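Local coordinates for protein BIS(5'-nucleosyl)-tetraphosphatase (Diadenosine tetraphosphatase), putative (Plasmodium falciparum, PDB 5CFJ) that probably hydrolyses diadenosine tetraphosphate asymmetrically, to ATP and AMP, as a member of the Nudix hydrolase family, at residues A[32-37]-A[138-143]; A[53-56]-A[62-65]; A[84-89]-A[93-98]; A[108-113]-A[117-122]; A[122-127]-A[142-147]. All coordinates share one frame; numbering follows the deposited sequence.

Contact 1: residues A[32-37]-A[138-143]; sequences FLFLKA and DLLKEA. With SO4 (sulfate ion), chain C.
The F32 ring receives L140 over one face: methyl CD2 stands 4.0 Å from the ring centroid and 16° off its normal, a CH-pi contact displaced toward CG, which it approaches to 3.8 Å. A143 meets the same ring obliquely, its CB lying 4.0 Å from CE2 of F32. The F34 ring is met at its edge instead, where L140 CD2 comes within 3.9 Å of F34 CE2, while L140 CD1 touches CE2 and CZ of F34 from off the ring plane. One forked leucine end thus serves two rings. L140 CG is anti to its carbonyl carbon (chi1 -57°), which carries the fork outward from the helix to the phenylalanines. In the Nudix fold helices cover a mixed beta-sheet, and here helix 134-147 lies on strand 30-37 with the two short segments nearly antiparallel (163°), their axes 11.5 Å apart. Phenylalanines at alternate strand positions fill that spacing, while the small A143 lets the helix backbone draw near the F32 ring. L12 of strand 6-16 packs on both F32 and L140, and L132 on both F34 and L140. At the far end of the strand, well away from the helix, the extended chain of K36 carries NZ to a sulfate ion, probably from the crystallisation liquor, bonded at 2.9 Å to O1 and 3.0 Å to O2; W44 NE1 binds the same ion.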
# COMPACT_ATOMS: atom_id res chain seq x y z
N PHE A 32 -1.98 -8.19 -0.52
CA PHE A 32 -1.81 -6.75 -0.57
C PHE A 32 -0.80 -6.42 -1.65
O PHE A 32 0.25 -7.07 -1.75
CB PHE A 32 -1.33 -6.22 0.78
CG PHE A 32 -2.27 -6.52 1.91
CD1 PHE A 32 -2.18 -7.71 2.62
CD2 PHE A 32 -3.27 -5.61 2.25
CE1 PHE A 32 -3.06 -7.98 3.65
CE2 PHE A 32 -4.14 -5.87 3.28
CZ PHE A 32 -4.04 -7.06 3.98
N LEU A 33 -1.08 -5.38 -2.44
CA LEU A 33 -0.18 -5.03 -3.53
C LEU A 33 1.02 -4.24 -3.03
O LEU A 33 0.88 -3.13 -2.54
CB LEU A 33 -0.93 -4.23 -4.60
CG LEU A 33 -0.10 -3.78 -5.81
CD1 LEU A 33 0.48 -4.99 -6.54
CD2 LEU A 33 -0.94 -2.92 -6.75
N PHE A 34 2.20 -4.84 -3.17
CA PHE A 34 3.44 -4.19 -2.78
C PHE A 34 4.32 -3.95 -3.99
O PHE A 34 4.38 -4.77 -4.91
CB PHE A 34 4.17 -5.03 -1.71
CG PHE A 34 3.75 -4.70 -0.32
CD1 PHE A 34 4.64 -4.12 0.56
CD2 PHE A 34 2.44 -4.92 0.11
CE1 PHE A 34 4.26 -3.78 1.84
CE2 PHE A 34 2.06 -4.58 1.39
CZ PHE A 34 2.96 -4.00 2.25
N LEU A 35 4.98 -2.79 -3.98
CA LEU A 35 5.77 -2.32 -5.11
C LEU A 35 7.23 -2.19 -4.68
O LEU A 35 7.51 -1.66 -3.60
CB LEU A 35 5.25 -0.97 -5.59
CG LEU A 35 3.74 -0.85 -5.79
CD1 LEU A 35 3.39 0.56 -6.23
CD2 LEU A 35 3.23 -1.85 -6.82
N LYS A 36 8.14 -2.68 -5.51
CA LYS A 36 9.56 -2.65 -5.20
C LYS A 36 10.21 -1.39 -5.74
O LYS A 36 10.26 -1.18 -6.96
CB LYS A 36 10.27 -3.88 -5.75
CG LYS A 36 11.72 -3.96 -5.31
CD LYS A 36 12.44 -5.14 -5.92
CE LYS A 36 13.89 -5.19 -5.45
NZ LYS A 36 14.54 -6.46 -5.85
N ALA A 37 10.70 -0.54 -4.85
CA ALA A 37 11.28 0.73 -5.24
C ALA A 37 12.49 0.55 -6.16
O ALA A 37 13.33 -0.32 -5.93
CB ALA A 37 11.68 1.51 -4.01
N ASP A 138 2.71 -5.04 10.75
CA ASP A 138 1.61 -4.95 11.67
C ASP A 138 0.39 -4.34 11.00
O ASP A 138 -0.73 -4.77 11.25
CB ASP A 138 2.00 -4.16 12.91
CG ASP A 138 3.03 -4.88 13.75
OD1 ASP A 138 3.25 -6.08 13.52
OD2 ASP A 138 3.62 -4.25 14.65
N LEU A 139 0.61 -3.35 10.12
CA LEU A 139 -0.48 -2.81 9.32
C LEU A 139 -1.20 -3.93 8.57
O LEU A 139 -2.44 -3.97 8.55
CB LEU A 139 0.05 -1.77 8.33
CG LEU A 139 -0.95 -1.22 7.32
CD1 LEU A 139 -2.03 -0.37 7.99
CD2 LEU A 139 -0.22 -0.41 6.26
N LEU A 140 -0.44 -4.82 7.94
CA LEU A 140 -1.11 -5.89 7.19
C LEU A 140 -1.93 -6.80 8.09
O LEU A 140 -3.08 -7.18 7.76
CB LEU A 140 -0.10 -6.73 6.40
CG LEU A 140 0.78 -5.94 5.43
CD1 LEU A 140 1.56 -6.89 4.54
CD2 LEU A 140 -0.05 -4.97 4.60
N LYS A 141 -1.37 -7.17 9.24
CA LYS A 141 -2.13 -8.03 10.15
C LYS A 141 -3.40 -7.36 10.67
O LYS A 141 -4.48 -7.98 10.73
CB LYS A 141 -1.26 -8.46 11.33
CG LYS A 141 -0.19 -9.47 10.96
CD LYS A 141 0.50 -9.99 12.21
CE LYS A 141 -0.50 -10.59 13.18
NZ LYS A 141 -1.14 -11.82 12.63
N GLU A 142 -3.30 -6.09 11.03
CA GLU A 142 -4.45 -5.36 11.54
C GLU A 142 -5.52 -5.13 10.45
O GLU A 142 -6.73 -5.23 10.73
CB GLU A 142 -3.98 -4.05 12.17
CG GLU A 142 -3.05 -4.33 13.37
CD GLU A 142 -2.45 -3.10 14.03
OE1 GLU A 142 -2.78 -1.96 13.63
OE2 GLU A 142 -1.62 -3.27 14.95
N ALA A 143 -5.08 -4.90 9.22
CA ALA A 143 -6.02 -4.79 8.11
C ALA A 143 -6.76 -6.10 7.91
O ALA A 143 -7.96 -6.11 7.67
CB ALA A 143 -5.30 -4.36 6.83
S SO4 C . 13.95 -8.58 -3.12
O1 SO4 C . 13.54 -8.86 -4.49
O2 SO4 C . 14.25 -7.16 -2.96
O3 SO4 C . 12.88 -8.95 -2.20
O4 SO4 C . 15.15 -9.36 -2.81

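Contact 2: residues A[53-56]-A[62-65]; sequences NNES and VRET
E55 reaches R63 within the Nudix box, the loop-helix-loop motif of the family, which residues 49-70 match. The glutamate leaves the loop as an extended chain and crosses the arginine side chain at about a right angle, but the two flat ends turn until their planes are only 11° apart. R63 offers its side-on pair of nitrogens: NE donates to E55 OE2 at 2.7 Å and NH2 to E55 OE1 at 3.0 Å, each along the syn lone pair of its oxygen. E55 OE1 also accepts from T60 OG1 and E52 N, so the carboxylate is fixed from several directions. A charged, planar pair suits this place: two nearly straight bonds fix the box's loop to its helix, whose glutamates bind the catalytic metal ions in Nudix relatives. Next along the chain, S56 is the N-cap of helix 57-69; its hydroxyl caps a backbone N, and E59 OE1 takes the N-H of S56 in return, as in a capping box. On the helix the R63 chain bends at chi3 (45°), bringing NE to face the loop. Its NH2 also binds L50 O, and NH1 pairs with E67 OE2. That same NH1 donates at 2.8 Å to E64 OE2, which it meets from above the carboxylate plane.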
# COMPACT_ATOMS: atom_id res chain seq x y z
N ASN A 53 -1.25 19.96 -4.50
CA ASN A 53 -2.13 21.01 -3.99
C ASN A 53 -3.61 20.67 -3.93
O ASN A 53 -4.15 20.04 -4.83
CB ASN A 53 -2.00 22.27 -4.84
CG ASN A 53 -2.84 23.42 -4.31
OD1 ASN A 53 -2.84 23.70 -3.11
ND2 ASN A 53 -3.57 24.09 -5.19
N ASN A 54 -4.24 21.13 -2.86
CA ASN A 54 -5.69 21.04 -2.71
C ASN A 54 -6.13 19.59 -2.77
O ASN A 54 -7.12 19.25 -3.42
CB ASN A 54 -6.40 21.87 -3.79
CG ASN A 54 -7.86 22.14 -3.48
OD1 ASN A 54 -8.47 21.48 -2.64
ND2 ASN A 54 -8.44 23.10 -4.20
N GLU A 55 -5.35 18.75 -2.12
CA GLU A 55 -5.68 17.34 -2.00
C GLU A 55 -5.93 16.99 -0.56
O GLU A 55 -5.15 17.36 0.32
CB GLU A 55 -4.56 16.46 -2.55
CG GLU A 55 -4.41 16.52 -4.05
CD GLU A 55 -3.39 15.53 -4.58
OE1 GLU A 55 -2.45 15.15 -3.84
OE2 GLU A 55 -3.54 15.12 -5.75
N SER A 56 -7.02 16.28 -0.31
CA SER A 56 -7.16 15.53 0.93
C SER A 56 -6.13 14.40 0.93
O SER A 56 -5.60 14.04 -0.12
CB SER A 56 -8.56 14.96 1.06
OG SER A 56 -8.77 14.02 0.01
N VAL A 62 -5.17 8.20 -3.75
CA VAL A 62 -5.77 7.74 -5.00
C VAL A 62 -4.90 8.12 -6.20
O VAL A 62 -4.62 7.30 -7.07
CB VAL A 62 -7.19 8.29 -5.16
CG1 VAL A 62 -7.70 8.08 -6.58
CG2 VAL A 62 -8.12 7.65 -4.13
N ARG A 63 -4.45 9.37 -6.23
CA ARG A 63 -3.61 9.81 -7.34
C ARG A 63 -2.29 9.05 -7.41
O ARG A 63 -1.89 8.60 -8.47
CB ARG A 63 -3.33 11.30 -7.26
CG ARG A 63 -2.44 11.79 -8.41
CD ARG A 63 -2.07 13.27 -8.30
NE ARG A 63 -1.67 13.62 -6.94
CZ ARG A 63 -0.50 13.29 -6.39
NH1 ARG A 63 0.41 12.61 -7.09
NH2 ARG A 63 -0.25 13.62 -5.13
N GLU A 64 -1.62 8.90 -6.27
CA GLU A 64 -0.35 8.19 -6.26
C GLU A 64 -0.53 6.73 -6.66
O GLU A 64 0.30 6.17 -7.38
CB GLU A 64 0.31 8.29 -4.88
CG GLU A 64 0.79 9.69 -4.56
CD GLU A 64 2.07 10.04 -5.30
OE1 GLU A 64 2.81 9.11 -5.66
OE2 GLU A 64 2.33 11.25 -5.50
N THR A 65 -1.63 6.12 -6.24
CA THR A 65 -1.90 4.75 -6.63
C THR A 65 -2.09 4.66 -8.14
O THR A 65 -1.53 3.77 -8.80
CB THR A 65 -3.12 4.22 -5.88
OG1 THR A 65 -2.79 4.18 -4.49
CG2 THR A 65 -3.51 2.82 -6.34

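Contact 3: residues A[84-89]-A[93-98]; sequences TLKYNV and PKETTY. With SO4 (sulfate ion), chain B.
Y87 and K94, facing each other as a hydrogen-bonded pair, and T84 near the other end of the ladder bury the most surface in this antiparallel hairpin of strands 76-89 and 92-103. The backbones of Y87 and K94 exchange two bonds, Y87 N to K94 O at 2.9 Å and K94 N to Y87 O at 2.8 Å; L85 and T96 repeat the pattern. The Y87 ring has its CG between the backbone N and the carbonyl carbon (chi1 50°), which lays it over the neighbouring strand, with K94 CB over one face near the rim. Its OH therefore arrives at T96, whose OG1 donates to it at 2.7 Å. In the conformer described, one of two, K94 runs extended past the tyrosine, and its NZ bonds sulfate O2 at 2.8 Å; Y87 OH donates to the same oxygen at 2.5 Å. On the opposite face, T84 OG1 and T97 OG1 share a 2.8 Å hydrogen bond, where the CA atoms are close and two threonines bring their short hydroxyl arms together. A water gives a proton to Y87 OH and also bonds Y98 OH. H43 NE2 and K48 NZ complete the sulfate site. With T96 and the water donating, the tyrosine's proton is directed to the anion; the sulfate probably comes from the crystallisation liquor, but may mark an anion pocket, possibly for a substrate phosphate.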
# COMPACT_ATOMS: atom_id res chain seq x y z
N THR A 84 -2.15 5.56 10.32
CA THR A 84 -0.99 6.41 10.14
C THR A 84 0.20 5.78 10.85
O THR A 84 0.13 5.43 12.03
CB THR A 84 -1.27 7.82 10.67
OG1 THR A 84 -2.36 8.38 9.94
CG2 THR A 84 -0.07 8.70 10.49
N LEU A 85 1.28 5.61 10.11
CA LEU A 85 2.54 5.09 10.62
C LEU A 85 3.53 6.21 10.73
O LEU A 85 3.76 6.92 9.78
CB LEU A 85 3.10 4.01 9.68
CG LEU A 85 2.17 2.87 9.28
CD1 LEU A 85 2.91 1.88 8.40
CD2 LEU A 85 1.60 2.19 10.51
N LYS A 86 4.13 6.37 11.90
CA LYS A 86 5.20 7.33 12.06
C LYS A 86 6.50 6.59 12.31
O LYS A 86 6.58 5.71 13.16
CB LYS A 86 4.92 8.30 13.21
CG LYS A 86 6.06 9.29 13.37
CD LYS A 86 5.69 10.46 14.23
CE LYS A 86 6.78 11.51 14.15
NZ LYS A 86 6.46 12.69 14.99
N TYR A 87 7.53 6.96 11.55
CA TYR A 87 8.80 6.26 11.59
C TYR A 87 9.91 7.18 11.15
O TYR A 87 9.65 8.31 10.75
CB TYR A 87 8.75 5.01 10.70
CG TYR A 87 8.24 5.24 9.29
CD1 TYR A 87 6.88 5.29 9.03
CD2 TYR A 87 9.12 5.39 8.22
CE1 TYR A 87 6.40 5.49 7.74
CE2 TYR A 87 8.65 5.58 6.93
CZ TYR A 87 7.29 5.63 6.70
OH TYR A 87 6.79 5.82 5.42
N ASN A 88 11.15 6.72 11.23
CA ASN A 88 12.27 7.57 10.87
C ASN A 88 12.92 7.17 9.56
O ASN A 88 13.03 5.99 9.24
CB ASN A 88 13.31 7.57 11.98
CG ASN A 88 12.82 8.26 13.23
OD1 ASN A 88 12.15 9.30 13.16
ND2 ASN A 88 13.13 7.69 14.39
N VAL A 89 13.33 8.18 8.79
CA VAL A 89 14.09 7.99 7.57
C VAL A 89 15.32 8.87 7.66
O VAL A 89 15.24 10.09 7.47
N PRO A 93 11.84 12.62 10.59
CA PRO A 93 10.50 12.08 10.87
C PRO A 93 9.64 11.95 9.62
O PRO A 93 9.55 12.89 8.83
CB PRO A 93 9.90 13.11 11.83
CG PRO A 93 11.07 13.81 12.42
CD PRO A 93 12.09 13.86 11.33
N LYS A 94 9.05 10.77 9.45
CA LYS A 94 8.09 10.56 8.37
C LYS A 94 6.80 9.98 8.91
O LYS A 94 6.78 9.23 9.90
CB LYS A 94 8.66 9.64 7.28
CG LYS A 94 7.75 9.55 6.05
CD LYS A 94 8.42 8.94 4.83
CE LYS A 94 7.47 9.01 3.64
NZ LYS A 94 8.08 8.48 2.39
N GLU A 95 5.72 10.37 8.27
CA GLU A 95 4.41 9.88 8.59
C GLU A 95 3.72 9.44 7.30
O GLU A 95 3.67 10.22 6.37
CB GLU A 95 3.62 10.98 9.27
CG GLU A 95 2.70 10.50 10.32
CD GLU A 95 2.24 11.60 11.23
OE1 GLU A 95 1.66 12.59 10.75
OE2 GLU A 95 2.48 11.46 12.45
N THR A 96 3.22 8.22 7.26
CA THR A 96 2.49 7.77 6.08
C THR A 96 1.13 7.27 6.51
O THR A 96 1.03 6.46 7.42
CB THR A 96 3.24 6.66 5.34
OG1 THR A 96 4.52 7.17 4.92
CG2 THR A 96 2.45 6.24 4.12
N THR A 97 0.08 7.76 5.85
CA THR A 97 -1.27 7.30 6.12
C THR A 97 -1.74 6.41 4.99
O THR A 97 -1.67 6.80 3.83
CB THR A 97 -2.22 8.48 6.29
OG1 THR A 97 -1.78 9.29 7.37
CG2 THR A 97 -3.63 8.01 6.58
N TYR A 98 -2.16 5.20 5.34
CA TYR A 98 -2.69 4.25 4.37
C TYR A 98 -4.19 4.10 4.56
O TYR A 98 -4.68 3.99 5.68
CB TYR A 98 -2.03 2.88 4.53
CG TYR A 98 -0.57 2.87 4.15
CD1 TYR A 98 -0.19 2.82 2.82
CD2 TYR A 98 0.42 2.89 5.13
CE1 TYR A 98 1.15 2.80 2.46
CE2 TYR A 98 1.76 2.86 4.78
CZ TYR A 98 2.12 2.82 3.45
OH TYR A 98 3.45 2.80 3.08
S SO4 B . 9.40 5.02 2.91
O1 SO4 B . 9.13 4.46 1.59
O2 SO4 B . 8.27 5.82 3.38
O3 SO4 B . 9.65 3.92 3.84
O4 SO4 B . 10.60 5.85 2.84
O HOH W 1 5.24 3.16 5.10

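Contact 4: residues A[108-113]-A[117-122]; sequences ENVILS and TDYKWI
V110 rests on the face of the Y119 ring, its CB 3.8 Å from the centroid and almost on the ring normal (12°), a CH-pi contact over the centre. Both torsions matter. Y119 CG sits between its backbone N and carbonyl carbon (chi1 68°), swinging the ring toward the loop, and V110 places CG1 anti to its backbone N (chi1 175°) so that both methyls spread over the same face, CG2 toward CE1 and CG1 reaching Y119 CD2 at 3.7 Å. A beta-branched residue is well suited to cover an aromatic face so broadly. L112 sends CD1 to the ring's edge, 4.0 Å from Y119 CD2, while also lying 3.4 Å from D118 N. The contact lays the irregular segment 108-113 along strand 116-122, which pairs with strand 30-37 in the sheet of the Nudix fold; L35 packs on Y119 from that neighbour. W121 is reached only lightly by V110, and its ring also makes a cation-pi contact with R15. Beyond the apolar patch, Y119 OH bonds two waters, each at 2.7 Å: one also donates to V110 O, the other accepts from V110 N at 2.9 Å. The chemistry implies a divided role for the tyrosine, its ring packed against aliphatic carbon and its hydroxyl joined through water to the backbone of the loop.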
# COMPACT_ATOMS: atom_id res chain seq x y z
N GLU A 108 -6.66 -7.23 -12.35
CA GLU A 108 -6.36 -5.94 -12.98
C GLU A 108 -4.89 -5.85 -13.36
O GLU A 108 -4.02 -6.26 -12.59
CB GLU A 108 -6.72 -4.79 -12.05
CG GLU A 108 -8.14 -4.29 -12.15
CD GLU A 108 -8.55 -3.96 -13.58
OE1 GLU A 108 -8.14 -2.91 -14.11
OE2 GLU A 108 -9.28 -4.76 -14.17
N ASN A 109 -4.60 -5.32 -14.54
CA ASN A 109 -3.23 -5.20 -15.03
C ASN A 109 -2.46 -4.09 -14.32
O ASN A 109 -2.77 -2.91 -14.49
CB ASN A 109 -3.25 -4.94 -16.54
CG ASN A 109 -1.86 -4.89 -17.15
OD1 ASN A 109 -0.93 -5.56 -16.70
ND2 ASN A 109 -1.71 -4.11 -18.22
N VAL A 110 -1.47 -4.46 -13.53
CA VAL A 110 -0.62 -3.48 -12.85
C VAL A 110 0.42 -2.93 -13.82
O VAL A 110 1.17 -3.69 -14.42
CB VAL A 110 0.08 -4.10 -11.62
CG1 VAL A 110 1.05 -3.11 -10.99
CG2 VAL A 110 -0.95 -4.58 -10.61
N ILE A 111 0.45 -1.62 -13.96
CA ILE A 111 1.37 -0.93 -14.85
C ILE A 111 2.30 -0.07 -14.03
O ILE A 111 1.87 0.93 -13.45
CB ILE A 111 0.62 -0.05 -15.86
CG1 ILE A 111 -0.37 -0.90 -16.67
CG2 ILE A 111 1.60 0.68 -16.77
CD1 ILE A 111 -1.31 -0.09 -17.53
N LEU A 112 3.57 -0.46 -13.95
CA LEU A 112 4.50 0.26 -13.09
C LEU A 112 5.02 1.54 -13.72
O LEU A 112 5.08 1.66 -14.94
CB LEU A 112 5.67 -0.64 -12.71
CG LEU A 112 5.31 -1.87 -11.88
CD1 LEU A 112 6.55 -2.72 -11.63
CD2 LEU A 112 4.66 -1.47 -10.55
N SER A 113 5.41 2.49 -12.88
CA SER A 113 6.09 3.70 -13.33
C SER A 113 7.59 3.53 -13.11
O SER A 113 8.03 2.49 -12.63
CB SER A 113 5.58 4.92 -12.58
OG SER A 113 6.03 4.90 -11.23
N THR A 117 10.38 -1.29 -9.86
CA THR A 117 10.88 -2.27 -10.82
C THR A 117 10.08 -3.56 -10.82
O THR A 117 10.19 -4.36 -11.74
CB THR A 117 12.35 -2.63 -10.54
OG1 THR A 117 12.46 -3.14 -9.21
CG2 THR A 117 13.23 -1.40 -10.68
N ASP A 118 9.26 -3.77 -9.79
CA ASP A 118 8.53 -5.02 -9.64
C ASP A 118 7.34 -4.81 -8.72
O ASP A 118 7.27 -3.80 -8.02
CB ASP A 118 9.46 -6.10 -9.08
CG ASP A 118 8.97 -7.51 -9.35
OD1 ASP A 118 7.99 -7.70 -10.11
OD2 ASP A 118 9.59 -8.46 -8.81
N TYR A 119 6.39 -5.74 -8.74
CA TYR A 119 5.28 -5.72 -7.80
C TYR A 119 4.95 -7.15 -7.43
O TYR A 119 5.22 -8.07 -8.19
CB TYR A 119 4.05 -5.04 -8.38
CG TYR A 119 3.40 -5.80 -9.52
CD1 TYR A 119 2.42 -6.76 -9.29
CD2 TYR A 119 3.79 -5.56 -10.84
CE1 TYR A 119 1.84 -7.46 -10.35
CE2 TYR A 119 3.22 -6.25 -11.89
CZ TYR A 119 2.25 -7.19 -11.65
OH TYR A 119 1.69 -7.87 -12.71
N LYS A 120 4.36 -7.31 -6.26
CA LYS A 120 3.93 -8.61 -5.77
C LYS A 120 2.69 -8.44 -4.92
O LYS A 120 2.64 -7.52 -4.11
CB LYS A 120 5.02 -9.29 -4.94
CG LYS A 120 6.21 -9.81 -5.72
CD LYS A 120 5.79 -10.87 -6.72
CE LYS A 120 6.98 -11.29 -7.56
NZ LYS A 120 7.73 -10.09 -8.00
N TRP A 121 1.73 -9.33 -5.09
CA TRP A 121 0.59 -9.40 -4.19
C TRP A 121 1.01 -10.32 -3.07
O TRP A 121 1.17 -11.53 -3.28
CB TRP A 121 -0.62 -9.94 -4.92
CG TRP A 121 -1.25 -8.97 -5.86
CD1 TRP A 121 -1.05 -8.87 -7.21
CD2 TRP A 121 -2.24 -7.99 -5.53
NE1 TRP A 121 -1.83 -7.87 -7.74
CE2 TRP A 121 -2.58 -7.32 -6.73
CE3 TRP A 121 -2.87 -7.61 -4.34
CZ2 TRP A 121 -3.53 -6.29 -6.77
CZ3 TRP A 121 -3.81 -6.60 -4.38
CH2 TRP A 121 -4.13 -5.95 -5.59
N ILE A 122 1.23 -9.78 -1.87
CA ILE A 122 1.75 -10.58 -0.76
C ILE A 122 0.76 -10.73 0.38
O ILE A 122 -0.06 -9.85 0.67
CB ILE A 122 3.08 -9.98 -0.21
CG1 ILE A 122 2.85 -8.61 0.43
CG2 ILE A 122 4.13 -9.92 -1.32
CD1 ILE A 122 4.05 -8.10 1.21
O HOH W 2 -3.71 -7.48 -10.22
O HOH W 3 1.55 -6.38 -14.96
O HOH W 4 -0.95 -7.28 -13.12

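Contact 5: residues A[122-127]-A[142-147]; sequences IGSHES and EAEEFL
With OG of S124 between its backbone N and carbonyl carbon (chi1 59°), and CG of E144 anti to the carbonyl carbon (chi1 -73°) with an extended chain beyond, the serine hydroxyl and the glutamate carboxylate are brought together, with S124 CA and E144 CA 8.0 Å apart. In the serine conformer described, one of two, S124 OG donates to E144 OE1 at 2.6 Å. It meets that oxygen from above the carboxylate plane, 51° out of it, and S124 CB follows at 3.4 Å from the same atom. Both residues are buried, so a short donor opposite a carboxylate gives the acid a partner where solvent is scarce; the other oxygen, OE2, has a weak bond from F30 N. The aliphatic part of E144 packs on F32, so a long residue with an apolar stem and a polar end fits this interface. The bond links the turn following strand 116-122 to helix 134-147, the C-terminal helix that lies against the sheet in this Nudix fold. The turn is a short 3-10 segment, closed by E126 N to G123 O at 2.9 Å. The E126 side chain folds back to the start of that turn, and its OE2 accepts from G123 N at 2.9 Å. S124 O takes the backbone N-H of S127 at 3.2 Å, and S127 OG, in the conformer described, donates to this carbonyl oxygen at 2.8 Å. L140, one turn before E144 on the helix, packs on both S124 and S127.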
# COMPACT_ATOMS: atom_id res chain seq x y z
N ILE A 122 1.23 -9.78 -1.87
CA ILE A 122 1.75 -10.58 -0.76
C ILE A 122 0.76 -10.73 0.38
O ILE A 122 -0.06 -9.85 0.67
CB ILE A 122 3.08 -9.98 -0.21
CG1 ILE A 122 2.85 -8.61 0.43
CG2 ILE A 122 4.13 -9.92 -1.32
CD1 ILE A 122 4.05 -8.10 1.21
N GLY A 123 0.81 -11.88 1.03
CA GLY A 123 0.04 -12.09 2.24
C GLY A 123 0.77 -11.51 3.43
O GLY A 123 1.99 -11.29 3.39
N SER A 124 0.03 -11.27 4.50
CA SER A 124 0.62 -10.75 5.72
C SER A 124 1.76 -11.64 6.23
O SER A 124 2.75 -11.14 6.77
CB SER A 124 -0.46 -10.60 6.80
OG SER A 124 -1.07 -11.85 7.08
N HIS A 125 1.64 -12.95 6.03
CA HIS A 125 2.67 -13.88 6.50
C HIS A 125 3.99 -13.77 5.75
O HIS A 125 4.99 -14.34 6.18
CB HIS A 125 2.17 -15.33 6.40
CG HIS A 125 1.12 -15.68 7.41
ND1 HIS A 125 1.06 -16.91 8.02
CD2 HIS A 125 0.09 -14.96 7.92
CE1 HIS A 125 0.04 -16.93 8.86
NE2 HIS A 125 -0.56 -15.76 8.82
N GLU A 126 4.00 -13.04 4.64
CA GLU A 126 5.20 -12.87 3.84
C GLU A 126 5.99 -11.63 4.24
O GLU A 126 7.01 -11.32 3.62
CB GLU A 126 4.83 -12.78 2.36
CG GLU A 126 3.95 -13.91 1.89
CD GLU A 126 3.86 -13.98 0.38
OE1 GLU A 126 4.87 -14.36 -0.26
OE2 GLU A 126 2.80 -13.64 -0.16
N SER A 127 5.53 -10.93 5.28
CA SER A 127 6.13 -9.66 5.64
C SER A 127 7.64 -9.77 5.90
O SER A 127 8.43 -8.96 5.40
CB SER A 127 5.43 -9.06 6.86
OG SER A 127 4.09 -8.71 6.55
N GLU A 142 -3.30 -6.09 11.03
CA GLU A 142 -4.45 -5.36 11.54
C GLU A 142 -5.52 -5.13 10.45
O GLU A 142 -6.73 -5.23 10.73
CB GLU A 142 -3.98 -4.05 12.17
CG GLU A 142 -3.05 -4.33 13.37
CD GLU A 142 -2.45 -3.10 14.03
OE1 GLU A 142 -2.78 -1.96 13.63
OE2 GLU A 142 -1.62 -3.27 14.95
N ALA A 143 -5.08 -4.90 9.22
CA ALA A 143 -6.02 -4.79 8.11
C ALA A 143 -6.76 -6.10 7.91
O ALA A 143 -7.96 -6.11 7.67
CB ALA A 143 -5.30 -4.36 6.83
N GLU A 144 -6.04 -7.22 8.01
CA GLU A 144 -6.72 -8.50 7.87
C GLU A 144 -7.73 -8.73 8.99
O GLU A 144 -8.81 -9.28 8.76
CB GLU A 144 -5.71 -9.64 7.81
CG GLU A 144 -4.96 -9.67 6.50
CD GLU A 144 -4.30 -10.99 6.23
OE1 GLU A 144 -3.67 -11.54 7.15
OE2 GLU A 144 -4.41 -11.49 5.09
N GLU A 145 -7.39 -8.28 10.19
CA GLU A 145 -8.34 -8.31 11.31
C GLU A 145 -9.61 -7.51 10.98
O GLU A 145 -10.73 -7.97 11.22
CB GLU A 145 -7.67 -7.78 12.57
CG GLU A 145 -8.40 -8.06 13.86
CD GLU A 145 -7.45 -8.10 15.04
OE1 GLU A 145 -6.22 -8.06 14.80
OE2 GLU A 145 -7.92 -8.18 16.19
N PHE A 146 -9.44 -6.31 10.43
CA PHE A 146 -10.59 -5.51 10.02
C PHE A 146 -11.42 -6.24 8.97
O PHE A 146 -12.66 -6.28 9.05
CB PHE A 146 -10.15 -4.14 9.50
CG PHE A 146 -11.25 -3.37 8.82
CD1 PHE A 146 -12.13 -2.59 9.55
CD2 PHE A 146 -11.41 -3.44 7.45
CE1 PHE A 146 -13.15 -1.89 8.93
CE2 PHE A 146 -12.43 -2.75 6.82
CZ PHE A 146 -13.29 -1.97 7.55
N LEU A 147 -10.75 -6.81 7.97
CA LEU A 147 -11.43 -7.46 6.85
C LEU A 147 -12.25 -8.67 7.27
O LEU A 147 -13.16 -9.09 6.55
CB LEU A 147 -10.42 -7.85 5.78
CG LEU A 147 -9.81 -6.70 4.99
CD1 LEU A 147 -8.51 -7.12 4.33
CD2 LEU A 147 -10.80 -6.19 3.94

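How the contacts relate
Contacts 1 and 5 are neighbours on helix 134-147, their centres about 7 Å apart: they share E142 and A143, and F32 CZ lies 3.7 Å from E144 CG. Contact 4 continues the sheet beside contact 1, with F32 N probably hydrogen-bonded to I122 O at 2.8 Å and F34 N to K120 O at 2.9 Å. Contact 3 meets contact 1 where L139 CD2 touches Y98 CD2 at 3.5 Å. Contact 2, in the Nudix box expected to form the catalytic motif of the family, stands apart: its centre is about 17 Å from that of contact 3 with its bound sulfate, and about 25 Å from that of contact 5, beyond the chain's centre.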